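Local coordinates for protein putative modification methylase (Thermus thermophilus, PDB 2ZIG) that probably methylates DNA at the N4 position of cytosine, using S-adenosyl-L-methionine as the methyl donor, at residues L250-R255 with R276-V281; W205-P209 with P221-R227. All coordinates share one frame. Residue numbers count along the deposited sequence, not the author numbering.

The two contacts follow each other along the chain and meet on helix 222-232, which contributes a segment to interaction 2 and packs against helix 248-255 of interaction 1. They touch where Arg255 NE forms a salt bridge with Glu226 OE2, 2.7 Å apart, and where Ala252 CB sits 3.4 Å from Ala225 CB. Both are partly buried. Interaction 1 joins two helices through a small aliphatic and aromatic core, with one hydrogen bond at its solvent-facing edge. Interaction 2 holds a connecting loop against a helix by a buried arginine, whose charge is met by an aspartate and an indole face beside apolar contacts.

Interaction 1 of 2, residues L250-R255 with R276-V281; sequences LIAAAR and RFAREV
Two right-handed helical segments, 250-255 and 276-280, run roughly the same way, their axes crossing at -31° and approaching to 9.8 Å. Ile251 lies opposite Phe277 (CA to CA 5.7 Å) and Arg255 opposite Val281 (5.9 Å), one helical turn further on. Ile251, in the mt rotamer, is the main bump: it enters a hollow lined by Arg276, Phe277, Glu280 and Val281. Its CG1 lies 3.8 Å from Phe277 CD1, its CG2 3.6 Å from Glu280 CB and 4.1 Å from Val281 CG2, while its CD1 covers one face of the Arg276 guanidinium, 3.5 Å from NE. Such helix-on-helix packing belongs to the Rossmann-like methyltransferase fold, in which helices 248-255 and 267-280 precede and follow strand 259-264 in the chain; Arg276 also hydrogen-bonds Thr248, an S-adenosyl-L-methionine-binding residue. In return, Phe277 (chi1 t) reaches back across the interface, bringing CE1 to 3.7 Å from Leu250 O at the ring edge and CZ to 3.5 Å from Ala254 CB. The small Ala254 admits both this ring and Val281, whose CG1 is 3.8 Å from Ala254 CB. Val281 leaves helical geometry (phi/psi -117/89). Toward solvent, Arg255, bent at chi3 (62°), donates from NH2 to the backbone O of Glu280 (2.8 Å), while its NE is engaged by Glu226 of helix 222-232.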
ATOM      1  N   LEU B 250      18.186 -16.577   1.294  1.00 22.39           N
ATOM      2  CA  LEU B 250      18.960 -17.722   0.816  1.00 22.14           C
ATOM      3  C   LEU B 250      18.740 -18.872   1.795  1.00 21.44           C
ATOM      4  O   LEU B 250      18.540 -20.009   1.399  1.00 24.18           O
ATOM      5  CB  LEU B 250      20.453 -17.363   0.770  1.00 22.77           C
ATOM      6  CG  LEU B 250      21.059 -16.587  -0.413  1.00 24.70           C
ATOM      7  CD1 LEU B 250      20.009 -15.842  -1.200  1.00 21.48           C
ATOM      8  CD2 LEU B 250      22.117 -15.636   0.123  1.00 26.73           C
ATOM      9  N   ILE B 251      18.781 -18.559   3.083  1.00 23.45           N
ATOM     10  CA  ILE B 251      18.584 -19.554   4.131  1.00 23.66           C
ATOM     11  C   ILE B 251      17.186 -20.167   4.071  1.00 24.70           C
ATOM     12  O   ILE B 251      17.041 -21.384   4.128  1.00 24.12           O
ATOM     13  CB  ILE B 251      18.823 -18.918   5.509  1.00 24.02           C
ATOM     14  CG1 ILE B 251      20.300 -18.536   5.629  1.00 23.26           C
ATOM     15  CG2 ILE B 251      18.406 -19.861   6.619  1.00 22.81           C
ATOM     16  CD1 ILE B 251      20.634 -17.787   6.906  1.00 25.88           C
ATOM     17  N   ALA B 252      16.167 -19.317   3.950  1.00 25.04           N
ATOM     18  CA  ALA B 252      14.781 -19.770   3.867  1.00 25.45           C
ATOM     19  C   ALA B 252      14.625 -20.683   2.657  1.00 24.42           C
ATOM     20  O   ALA B 252      13.971 -21.713   2.727  1.00 26.18           O
ATOM     21  CB  ALA B 252      13.838 -18.580   3.741  1.00 19.81           C
ATOM     22  N   ALA B 253      15.235 -20.300   1.546  1.00 26.10           N
ATOM     23  CA  ALA B 253      15.156 -21.094   0.323  1.00 25.70           C
ATOM     24  C   ALA B 253      15.787 -22.480   0.501  1.00 25.84           C
ATOM     25  O   ALA B 253      15.160 -23.503   0.225  1.00 27.24           O
ATOM     26  CB  ALA B 253      15.844 -20.352  -0.811  1.00 27.05           C
ATOM     27  N   ALA B 254      17.024 -22.510   0.976  1.00 26.01           N
ATOM     28  CA  ALA B 254      17.725 -23.772   1.167  1.00 26.93           C
ATOM     29  C   ALA B 254      17.067 -24.695   2.192  1.00 25.99           C
ATOM     30  O   ALA B 254      17.053 -25.914   2.018  1.00 24.72           O
ATOM     31  CB  ALA B 254      19.162 -23.507   1.557  1.00 24.81           C
ATOM     32  N   ARG B 255      16.521 -24.128   3.261  1.00 27.07           N
ATOM     33  CA  ARG B 255      15.880 -24.959   4.282  1.00 26.84           C
ATOM     34  C   ARG B 255      14.658 -25.668   3.724  1.00 25.75           C
ATOM     35  O   ARG B 255      14.232 -26.681   4.265  1.00 27.25           O
ATOM     36  CB  ARG B 255      15.471 -24.118   5.491  1.00 28.57           C
ATOM     37  CG  ARG B 255      16.631 -23.625   6.338  1.00 28.47           C
ATOM     38  CD  ARG B 255      16.148 -22.567   7.314  1.00 32.15           C
ATOM     39  NE  ARG B 255      15.164 -23.085   8.257  1.00 33.47           N
ATOM     40  CZ  ARG B 255      15.477 -23.790   9.338  1.00 35.19           C
ATOM     41  NH1 ARG B 255      14.528 -24.232  10.157  1.00 33.23           N
ATOM     42  NH2 ARG B 255      16.751 -24.045   9.607  1.00 36.23           N
ATOM     43  N   ARG B 276      26.221 -17.631   8.692  1.00 34.99           N
ATOM     44  CA  ARG B 276      24.860 -17.781   9.181  1.00 33.16           C
ATOM     45  C   ARG B 276      24.206 -18.961   8.464  1.00 32.90           C
ATOM     46  O   ARG B 276      23.586 -19.821   9.092  1.00 32.87           O
ATOM     47  CB  ARG B 276      24.059 -16.495   8.918  1.00 32.53           C
ATOM     48  CG  ARG B 276      22.677 -16.499   9.538  1.00 32.91           C
ATOM     49  CD  ARG B 276      21.825 -15.311   9.088  1.00 34.35           C
ATOM     50  NE  ARG B 276      20.432 -15.493   9.491  1.00 31.86           N
ATOM     51  CZ  ARG B 276      19.437 -14.673   9.171  1.00 33.06           C
ATOM     52  NH1 ARG B 276      18.207 -14.936   9.592  1.00 32.68           N
ATOM     53  NH2 ARG B 276      19.664 -13.595   8.433  1.00 32.07           N
ATOM     54  N   PHE B 277      24.364 -18.995   7.145  1.00 31.31           N
ATOM     55  CA  PHE B 277      23.799 -20.044   6.309  1.00 31.68           C
ATOM     56  C   PHE B 277      24.210 -21.417   6.823  1.00 33.98           C
ATOM     57  O   PHE B 277      23.368 -22.291   7.030  1.00 34.03           O
ATOM     58  CB  PHE B 277      24.290 -19.868   4.874  1.00 30.31           C
ATOM     59  CG  PHE B 277      23.642 -20.796   3.878  1.00 28.70           C
ATOM     60  CD1 PHE B 277      22.561 -20.368   3.112  1.00 26.05           C
ATOM     61  CD2 PHE B 277      24.150 -22.073   3.664  1.00 27.02           C
ATOM     62  CE1 PHE B 277      21.999 -21.193   2.139  1.00 26.85           C
ATOM     63  CE2 PHE B 277      23.598 -22.912   2.696  1.00 26.79           C
ATOM     64  CZ  PHE B 277      22.518 -22.470   1.927  1.00 27.39           C
ATOM     65  N   ALA B 278      25.512 -21.599   7.029  1.00 34.11           N
ATOM     66  CA  ALA B 278      26.042 -22.868   7.509  1.00 36.18           C
ATOM     67  C   ALA B 278      25.566 -23.159   8.925  1.00 37.23           C
ATOM     68  O   ALA B 278      25.689 -24.276   9.416  1.00 37.48           O
ATOM     69  CB  ALA B 278      27.576 -22.851   7.460  1.00 35.70           C
ATOM     70  N   ARG B 279      25.015 -22.145   9.575  1.00 38.29           N
ATOM     71  CA  ARG B 279      24.528 -22.280  10.937  1.00 38.85           C
ATOM     72  C   ARG B 279      23.054 -22.688  10.913  1.00 38.79           C
ATOM     73  O   ARG B 279      22.601 -23.479  11.740  1.00 37.13           O
ATOM     74  CB  ARG B 279      24.693 -20.932  11.646  1.00 41.68           C
ATOM     75  CG  ARG B 279      24.862 -20.975  13.152  1.00 42.96           C
ATOM     76  CD  ARG B 279      25.007 -19.548  13.687  1.00 43.61           C
ATOM     77  NE  ARG B 279      26.131 -18.848  13.066  1.00 44.79           N
ATOM     78  CZ  ARG B 279      26.125 -17.564  12.717  1.00 43.14           C
ATOM     79  NH1 ARG B 279      27.202 -17.028  12.159  1.00 42.63           N
ATOM     80  NH2 ARG B 279      25.045 -16.816  12.911  1.00 42.28           N
ATOM     81  N   GLU B 280      22.319 -22.166   9.936  1.00 39.94           N
ATOM     82  CA  GLU B 280      20.884 -22.433   9.812  1.00 39.22           C
ATOM     83  C   GLU B 280      20.510 -23.490   8.770  1.00 38.05           C
ATOM     84  O   GLU B 280      19.373 -23.949   8.742  1.00 37.94           O
ATOM     85  CB  GLU B 280      20.151 -21.134   9.459  1.00 40.21           C
ATOM     86  CG  GLU B 280      20.690 -19.891  10.151  1.00 44.92           C
ATOM     87  CD  GLU B 280      20.157 -19.702  11.553  1.00 48.56           C
ATOM     88  OE1 GLU B 280      20.185 -20.667  12.346  1.00 51.02           O
ATOM     89  OE2 GLU B 280      19.717 -18.578  11.867  1.00 51.15           O
ATOM     90  N   VAL B 281      21.444 -23.875   7.907  1.00 37.11           N
ATOM     91  CA  VAL B 281      21.126 -24.853   6.875  1.00 37.30           C
ATOM     92  C   VAL B 281      21.914 -26.140   7.007  1.00 39.12           C
ATOM     93  O   VAL B 281      22.977 -26.290   6.408  1.00 38.56           O
ATOM     94  CB  VAL B 281      21.382 -24.296   5.466  1.00 36.30           C
ATOM     95  CG1 VAL B 281      20.887 -25.288   4.427  1.00 34.22           C
ATOM     96  CG2 VAL B 281      20.702 -22.952   5.300  1.00 36.25           C
TER

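Interaction 2 of 2, residues W205-P209 with P221-R227; sequences WDDIP and PLELAER
A salt-bridge network of Asp207, Glu223 and Arg227 joins the end of strand 204-205 and the loop after it to the start of helix 222-232, with Pro221 as N-cap. Trp205 and Ile208 are extended (phi/psi -108/112 and -135/92); Asp206 and Asp207 have psi 11° and 16°. Ile208 and Leu224 have the nearest CA atoms, 7.0 Å apart. Arg227, chi1 and chi2 both t, pairs bidentately with Asp207: NH1 to OD1 and NH2 to OD2, each 3.0 Å. Glu223 OE2 is a longer partner, 3.8 Å from Arg227 NH2. Arg227 lies over one face of Trp205, with CD 3.4 Å from the six-ring centroid (CH-pi) and CZ 4.9 Å from the five-ring centroid (cation-pi). Ile208 (mt) places CD1 3.5 Å from Arg227 CZ, over the guanidinium face, and CG2 4.0 Å from Pro221 CG. Leu224 CG meets the indole edge at Trp205 CZ3, 4.1 Å away. Trp205 pairs with strand 129-137 by backbone hydrogen bonds, Trp136 of that strand touches Pro221 and Leu224, and helix 194-200 borders Asp207 and Arg227.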
ATOM      1  N   TRP B 205      -0.754 -10.692   7.663  1.00 22.24           N
ATOM      2  CA  TRP B 205       0.012 -11.608   8.503  1.00 22.69           C
ATOM      3  C   TRP B 205       0.289 -10.886   9.817  1.00 23.56           C
ATOM      4  O   TRP B 205       1.039  -9.908   9.848  1.00 22.45           O
ATOM      5  CB  TRP B 205       1.344 -11.985   7.838  1.00 20.36           C
ATOM      6  CG  TRP B 205       1.205 -12.900   6.646  1.00 20.51           C
ATOM      7  CD1 TRP B 205       0.057 -13.490   6.194  1.00 18.16           C
ATOM      8  CD2 TRP B 205       2.255 -13.354   5.781  1.00 16.62           C
ATOM      9  NE1 TRP B 205       0.326 -14.281   5.111  1.00 18.31           N
ATOM     10  CE2 TRP B 205       1.667 -14.219   4.834  1.00 20.27           C
ATOM     11  CE3 TRP B 205       3.636 -13.115   5.714  1.00 15.53           C
ATOM     12  CZ2 TRP B 205       2.416 -14.852   3.821  1.00 19.73           C
ATOM     13  CZ3 TRP B 205       4.379 -13.737   4.713  1.00 16.60           C
ATOM     14  CH2 TRP B 205       3.765 -14.597   3.777  1.00 18.25           C
ATOM     15  N   ASP B 206      -0.312 -11.362  10.903  1.00 23.64           N
ATOM     16  CA  ASP B 206      -0.115 -10.720  12.200  1.00 25.70           C
ATOM     17  C   ASP B 206       0.519 -11.651  13.219  1.00 27.27           C
ATOM     18  O   ASP B 206       0.585 -11.328  14.409  1.00 27.59           O
ATOM     19  CB  ASP B 206      -1.455 -10.203  12.738  1.00 24.19           C
ATOM     20  CG  ASP B 206      -2.427 -11.321  13.070  1.00 27.26           C
ATOM     21  OD1 ASP B 206      -2.159 -12.485  12.705  1.00 28.59           O
ATOM     22  OD2 ASP B 206      -3.472 -11.033  13.689  1.00 29.61           O
ATOM     23  N   ASP B 207       1.000 -12.795  12.747  1.00 27.41           N
ATOM     24  CA  ASP B 207       1.612 -13.785  13.627  1.00 28.75           C
ATOM     25  C   ASP B 207       3.134 -13.860  13.510  1.00 29.16           C
ATOM     26  O   ASP B 207       3.741 -14.834  13.950  1.00 27.89           O
ATOM     27  CB  ASP B 207       1.010 -15.162  13.349  1.00 28.85           C
ATOM     28  CG  ASP B 207       1.190 -15.600  11.901  1.00 32.89           C
ATOM     29  OD1 ASP B 207       1.470 -14.738  11.036  1.00 33.75           O
ATOM     30  OD2 ASP B 207       1.037 -16.810  11.621  1.00 36.57           O
ATOM     31  N   ILE B 208       3.750 -12.844  12.911  1.00 29.06           N
ATOM     32  CA  ILE B 208       5.200 -12.817  12.772  1.00 30.81           C
ATOM     33  C   ILE B 208       5.718 -11.431  13.151  1.00 33.26           C
ATOM     34  O   ILE B 208       5.805 -10.535  12.308  1.00 32.86           O
ATOM     35  CB  ILE B 208       5.645 -13.122  11.331  1.00 30.86           C
ATOM     36  CG1 ILE B 208       5.103 -14.475  10.883  1.00 28.00           C
ATOM     37  CG2 ILE B 208       7.162 -13.124  11.256  1.00 30.19           C
ATOM     38  CD1 ILE B 208       5.430 -14.794   9.435  1.00 28.28           C
ATOM     39  N   PRO B 209       6.070 -11.239  14.431  1.00 35.30           N
ATOM     40  CA  PRO B 209       6.576  -9.949  14.910  1.00 36.68           C
ATOM     41  C   PRO B 209       7.942  -9.555  14.371  1.00 38.07           C
ATOM     42  O   PRO B 209       8.763 -10.413  14.033  1.00 37.40           O
ATOM     43  CB  PRO B 209       6.581 -10.126  16.425  1.00 37.48           C
ATOM     44  CG  PRO B 209       6.853 -11.594  16.583  1.00 37.49           C
ATOM     45  CD  PRO B 209       5.949 -12.201  15.540  1.00 35.97           C
ATOM     46  N   PRO B 221      12.241 -11.472   9.365  1.00 26.05           N
ATOM     47  CA  PRO B 221      12.465 -12.782   9.978  1.00 25.85           C
ATOM     48  C   PRO B 221      12.564 -13.907   8.958  1.00 25.84           C
ATOM     49  O   PRO B 221      11.975 -13.842   7.870  1.00 24.13           O
ATOM     50  CB  PRO B 221      11.243 -12.956  10.875  1.00 25.87           C
ATOM     51  CG  PRO B 221      10.882 -11.562  11.229  1.00 26.54           C
ATOM     52  CD  PRO B 221      11.025 -10.854   9.911  1.00 25.56           C
ATOM     53  N   LEU B 222      13.301 -14.947   9.328  1.00 24.82           N
ATOM     54  CA  LEU B 222      13.466 -16.103   8.470  1.00 25.37           C
ATOM     55  C   LEU B 222      12.071 -16.676   8.182  1.00 25.88           C
ATOM     56  O   LEU B 222      11.744 -17.015   7.045  1.00 26.47           O
ATOM     57  CB  LEU B 222      14.312 -17.158   9.174  1.00 26.65           C
ATOM     58  CG  LEU B 222      15.225 -18.062   8.344  1.00 30.33           C
ATOM     59  CD1 LEU B 222      15.450 -19.345   9.127  1.00 29.93           C
ATOM     60  CD2 LEU B 222      14.611 -18.379   6.991  1.00 28.76           C
ATOM     61  N   GLU B 223      11.248 -16.767   9.220  1.00 23.12           N
ATOM     62  CA  GLU B 223       9.914 -17.317   9.067  1.00 26.06           C
ATOM     63  C   GLU B 223       9.092 -16.646   7.974  1.00 23.91           C
ATOM     64  O   GLU B 223       8.339 -17.308   7.259  1.00 26.48           O
ATOM     65  CB  GLU B 223       9.156 -17.259  10.393  1.00 26.97           C
ATOM     66  CG  GLU B 223       7.701 -17.643  10.245  1.00 33.16           C
ATOM     67  CD  GLU B 223       7.023 -17.898  11.572  1.00 39.22           C
ATOM     68  OE1 GLU B 223       7.207 -17.087  12.510  1.00 38.44           O
ATOM     69  OE2 GLU B 223       6.294 -18.910  11.669  1.00 42.56           O
ATOM     70  N   LEU B 224       9.225 -15.336   7.852  1.00 22.86           N
ATOM     71  CA  LEU B 224       8.493 -14.598   6.830  1.00 22.30           C
ATOM     72  C   LEU B 224       9.020 -15.006   5.448  1.00 22.68           C
ATOM     73  O   LEU B 224       8.256 -15.154   4.496  1.00 21.78           O
ATOM     74  CB  LEU B 224       8.665 -13.096   7.059  1.00 23.04           C
ATOM     75  CG  LEU B 224       7.856 -12.105   6.211  1.00 27.15           C
ATOM     76  CD1 LEU B 224       7.864 -10.751   6.880  1.00 28.17           C
ATOM     77  CD2 LEU B 224       8.440 -11.996   4.818  1.00 27.23           C
ATOM     78  N   ALA B 225      10.330 -15.194   5.338  1.00 21.61           N
ATOM     79  CA  ALA B 225      10.902 -15.599   4.056  1.00 22.61           C
ATOM     80  C   ALA B 225      10.515 -17.041   3.725  1.00 22.50           C
ATOM     81  O   ALA B 225      10.183 -17.361   2.579  1.00 18.57           O
ATOM     82  CB  ALA B 225      12.424 -15.453   4.084  1.00 23.03           C
ATOM     83  N   GLU B 226      10.553 -17.920   4.724  1.00 23.02           N
ATOM     84  CA  GLU B 226      10.210 -19.318   4.474  1.00 24.88           C
ATOM     85  C   GLU B 226       8.777 -19.453   3.990  1.00 23.18           C
ATOM     86  O   GLU B 226       8.481 -20.266   3.129  1.00 23.85           O
ATOM     87  CB  GLU B 226      10.418 -20.161   5.730  1.00 24.35           C
ATOM     88  CG  GLU B 226      11.863 -20.255   6.149  1.00 29.28           C
ATOM     89  CD  GLU B 226      12.039 -21.017   7.439  1.00 33.34           C
ATOM     90  OE1 GLU B 226      11.305 -20.714   8.403  1.00 39.98           O
ATOM     91  OE2 GLU B 226      12.912 -21.907   7.500  1.00 35.20           O
ATOM     92  N   ARG B 227       7.887 -18.650   4.553  1.00 24.24           N
ATOM     93  CA  ARG B 227       6.484 -18.680   4.172  1.00 23.55           C
ATOM     94  C   ARG B 227       6.337 -18.283   2.695  1.00 23.25           C
ATOM     95  O   ARG B 227       5.603 -18.921   1.943  1.00 21.59           O
ATOM     96  CB  ARG B 227       5.703 -17.729   5.087  1.00 24.36           C
ATOM     97  CG  ARG B 227       4.198 -17.853   5.034  1.00 28.92           C
ATOM     98  CD  ARG B 227       3.528 -17.022   6.147  1.00 28.80           C
ATOM     99  NE  ARG B 227       3.668 -17.622   7.477  1.00 31.49           N
ATOM    100  CZ  ARG B 227       3.039 -17.186   8.569  1.00 31.36           C
ATOM    101  NH1 ARG B 227       2.225 -16.131   8.504  1.00 27.38           N
ATOM    102  NH2 ARG B 227       3.192 -17.827   9.723  1.00 30.96           N
TER